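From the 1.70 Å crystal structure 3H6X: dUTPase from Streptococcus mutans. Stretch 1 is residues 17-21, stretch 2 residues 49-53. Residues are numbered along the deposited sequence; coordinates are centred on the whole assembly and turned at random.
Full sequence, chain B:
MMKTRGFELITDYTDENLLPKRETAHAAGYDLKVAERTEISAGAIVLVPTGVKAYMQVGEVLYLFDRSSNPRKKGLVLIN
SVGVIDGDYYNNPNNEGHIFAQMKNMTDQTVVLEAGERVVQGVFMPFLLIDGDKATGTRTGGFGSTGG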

ATOM      1  N   ASN B  17      25.742  -4.198  -8.298  1.00 10.14           N
ATOM      2  CA  ASN B  17      25.300  -3.134  -7.410  1.00 15.45           C
ATOM      3  C   ASN B  17      23.777  -3.038  -7.385  1.00 12.80           C
ATOM      4  O   ASN B  17      23.200  -2.525  -6.432  1.00 10.71           O
ATOM      5  CB  ASN B  17      25.879  -1.800  -7.876  1.00 16.83           C
ATOM      6  CG  ASN B  17      26.000  -0.794  -6.752  1.00 35.14           C
ATOM      7  OD1 ASN B  17      25.966  -1.149  -5.576  1.00 41.37           O
ATOM      8  ND2 ASN B  17      26.157   0.472  -7.111  1.00 43.89           N
ATOM      9  N   LEU B  18      23.127  -3.512  -8.448  1.00  7.67           N
ATOM     10  CA  LEU B  18      21.657  -3.436  -8.524  1.00  7.47           C
ATOM     11  C   LEU B  18      20.941  -4.499  -7.702  1.00  8.81           C
ATOM     12  O   LEU B  18      19.730  -4.429  -7.532  1.00  8.10           O
ATOM     13  CB  LEU B  18      21.170  -3.554  -9.968  1.00  6.90           C
ATOM     14  CG  LEU B  18      21.622  -2.424 -10.885  1.00  9.23           C
ATOM     15  CD1 LEU B  18      21.223  -2.685 -12.344  1.00 10.27           C
ATOM     16  CD2 LEU B  18      21.042  -1.109 -10.403  1.00 10.61           C
ATOM     17  N   LEU B  19      21.669  -5.493  -7.208  1.00  6.80           N
ATOM     18  CA  LEU B  19      21.015  -6.543  -6.428  1.00  7.45           C
ATOM     19  C   LEU B  19      20.595  -5.956  -5.067  1.00 10.35           C
ATOM     20  O   LEU B  19      21.435  -5.450  -4.333  1.00 10.46           O
ATOM     21  CB  LEU B  19      21.968  -7.734  -6.248  1.00  9.16           C
ATOM     22  CG  LEU B  19      22.159  -8.594  -7.512  1.00 10.37           C
ATOM     23  CD1 LEU B  19      23.303  -9.569  -7.326  1.00 15.17           C
ATOM     24  CD2 LEU B  19      20.880  -9.336  -7.868  1.00 10.11           C
ATOM     25  N   PRO B  20      19.289  -6.017  -4.735  1.00  8.80           N
ATOM     26  CA  PRO B  20      18.801  -5.307  -3.536  1.00  8.83           C
ATOM     27  C   PRO B  20      19.320  -5.884  -2.224  1.00  9.87           C
ATOM     28  O   PRO B  20      19.480  -7.098  -2.099  1.00 11.83           O
ATOM     29  CB  PRO B  20      17.275  -5.496  -3.605  1.00  7.86           C
ATOM     30  CG  PRO B  20      16.987  -5.777  -5.070  1.00  9.51           C
ATOM     31  CD  PRO B  20      18.188  -6.556  -5.553  1.00  7.70           C
ATOM     32  N   LYS B  21      19.560  -5.000  -1.254  1.00  9.83           N
ATOM     33  CA  LYS B  21      19.894  -5.460   0.089  1.00  9.61           C
ATOM     34  C   LYS B  21      19.083  -4.690   1.113  1.00  9.50           C
ATOM     35  O   LYS B  21      18.483  -3.659   0.788  1.00  9.84           O
ATOM     36  CB  LYS B  21      21.388  -5.299   0.366  1.00 14.73           C
ATOM     37  CG  LYS B  21      21.848  -3.865   0.459  1.00 23.61           C
ATOM     38  CD  LYS B  21      23.350  -3.787   0.725  1.00 30.63           C
ATOM     39  CE  LYS B  21      23.851  -2.339   0.705  1.00 33.73           C
ATOM     40  NZ  LYS B  21      25.324  -2.273   0.980  1.00 45.75           N
ATOM     41  N   PRO B  49      13.066   1.229 -14.756  1.00  7.56           N
ATOM     42  CA  PRO B  49      13.663  -0.107 -14.654  1.00  9.12           C
ATOM     43  C   PRO B  49      14.526  -0.267 -13.425  1.00  6.44           C
ATOM     44  O   PRO B  49      15.210   0.636 -13.000  1.00  6.23           O
ATOM     45  CB  PRO B  49      14.556  -0.182 -15.903  1.00  8.15           C
ATOM     46  CG  PRO B  49      14.961   1.241 -16.143  1.00  9.95           C
ATOM     47  CD  PRO B  49      13.753   2.064 -15.762  1.00 10.66           C
ATOM     48  N   THR B  50      14.514  -1.484 -12.896  1.00  4.89           N
ATOM     49  CA  THR B  50      15.135  -1.800 -11.654  1.00  6.60           C
ATOM     50  C   THR B  50      16.285  -2.806 -11.924  1.00  5.97           C
ATOM     51  O   THR B  50      17.179  -3.011 -11.100  1.00  6.32           O
ATOM     52  CB  THR B  50      13.946  -2.361 -10.893  1.00 16.83           C
ATOM     53  OG1 THR B  50      13.506  -1.502  -9.832  1.00 13.04           O
ATOM     54  CG2 THR B  50      14.003  -3.784 -10.656  1.00  3.16           C
ATOM     55  N   GLY B  51      16.277  -3.404 -13.114  1.00  5.45           N
ATOM     56  CA  GLY B  51      17.339  -4.328 -13.508  1.00  6.88           C
ATOM     57  C   GLY B  51      17.267  -5.727 -12.913  1.00  7.05           C
ATOM     58  O   GLY B  51      18.084  -6.594 -13.255  1.00  6.44           O
ATOM     59  N   VAL B  52      16.266  -5.973 -12.066  1.00  5.37           N
ATOM     60  CA  VAL B  52      16.170  -7.271 -11.392  1.00  5.41           C
ATOM     61  C   VAL B  52      14.826  -7.978 -11.559  1.00  5.90           C
ATOM     62  O   VAL B  52      13.820  -7.360 -11.898  1.00  5.44           O
ATOM     63  CB  VAL B  52      16.487  -7.149  -9.878  1.00  5.44           C
ATOM     64  CG1 VAL B  52      17.927  -6.653  -9.661  1.00  7.39           C
ATOM     65  CG2 VAL B  52      15.471  -6.260  -9.164  1.00  6.70           C
ATOM     66  N   LYS B  53      14.851  -9.294 -11.360  1.00  4.76           N
ATOM     67  CA  LYS B  53      13.643 -10.112 -11.291  1.00  5.30           C
ATOM     68  C   LYS B  53      13.662 -10.814  -9.941  1.00  6.85           C
ATOM     69  O   LYS B  53      14.695 -10.847  -9.275  1.00  5.91           O
ATOM     70  CB  LYS B  53      13.630 -11.142 -12.424  1.00  6.25           C
ATOM     71  CG  LYS B  53      14.932 -11.949 -12.524  1.00  7.32           C
ATOM     72  CD  LYS B  53      14.955 -12.834 -13.792  1.00  8.38           C
ATOM     73  CE  LYS B  53      16.270 -13.612 -13.881  1.00  9.31           C
ATOM     74  NZ  LYS B  53      16.401 -14.339 -15.214  1.00 10.85           N
TER
HETATM   75  O   HOH W   1      17.533  -2.910  -8.285  1.00  6.76           O

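What holds the centre of this contact together? The answer is largely one methyl group, CG1 of Val52. With chi1 in the m rotamer and its CA-to-CB bond pointing toward the other stretch, Val52 brings CG1 within reach of three consecutive residues. Pro20 offers its ring, with CD 4.1 Å from Val52 CG1; Leu19 adds a methyl, with CD2 4.4 Å from Val52 CG1; and Leu18 contributes the start of its side chain, with CB 4.5 Å from Val52 CG1. These are van der Waals contacts between apolar groups, loosely fitted rather than tight, and they gain from keeping carbon surface away from water. Val52 CG1 also lies 3.6 Å from Leu18 O, so it packs against backbone as well as side chains.

How do three neighbouring residues all reach the same methyl? The backbone turns from the 3-10 segment that includes Leu18 into the more extended conformation of Leu19 and Pro20. Leu18 and Pro20 direct their CA-to-CB bonds toward the second stretch, whereas that of Leu19 points away. The Leu19 side chain nevertheless comes back at its end, in an m, t conformation, to place CD2 near Val52. Across the gap, Leu18 CA lies 6.7 Å from Gly51 CA, and Leu19 CA lies 7.0 Å from Val52 CA, a spacing that leaves room for side chains between the backbones, with no direct hydrogen bond between the two stretches.

Why does glycine suit the position facing Leu18? Leu18 CD1 rests 4.4 Å from Gly51 CA, over a place where a side chain would otherwise begin. An ideal CB on Gly51 would point toward the first stretch and fall only 2.8 Å from Leu18 CD1, a clash. The backbone gives a second reason: phi of 78° at Gly51 is positive, a conformation that by itself favours glycine. The absence of a side chain thus leaves room for the leucine.

What joins the stretches at the polar edge, where no direct hydrogen bond crosses between them? A water does. The oxygen of water 1 lies 2.8 Å from Leu18 O and 2.8 Å from Thr50 O, and the water can donate to each carbonyl, although other acceptors elsewhere in the structure compete for its two protons. Two carbonyl oxygens cannot hydrogen-bond to each other, so a water with protons to give is a fitting link. Beside this bridge, Leu18 CB sits 4.2 Å from Thr50 O, bringing apolar packing right up to the bridged carbonyls.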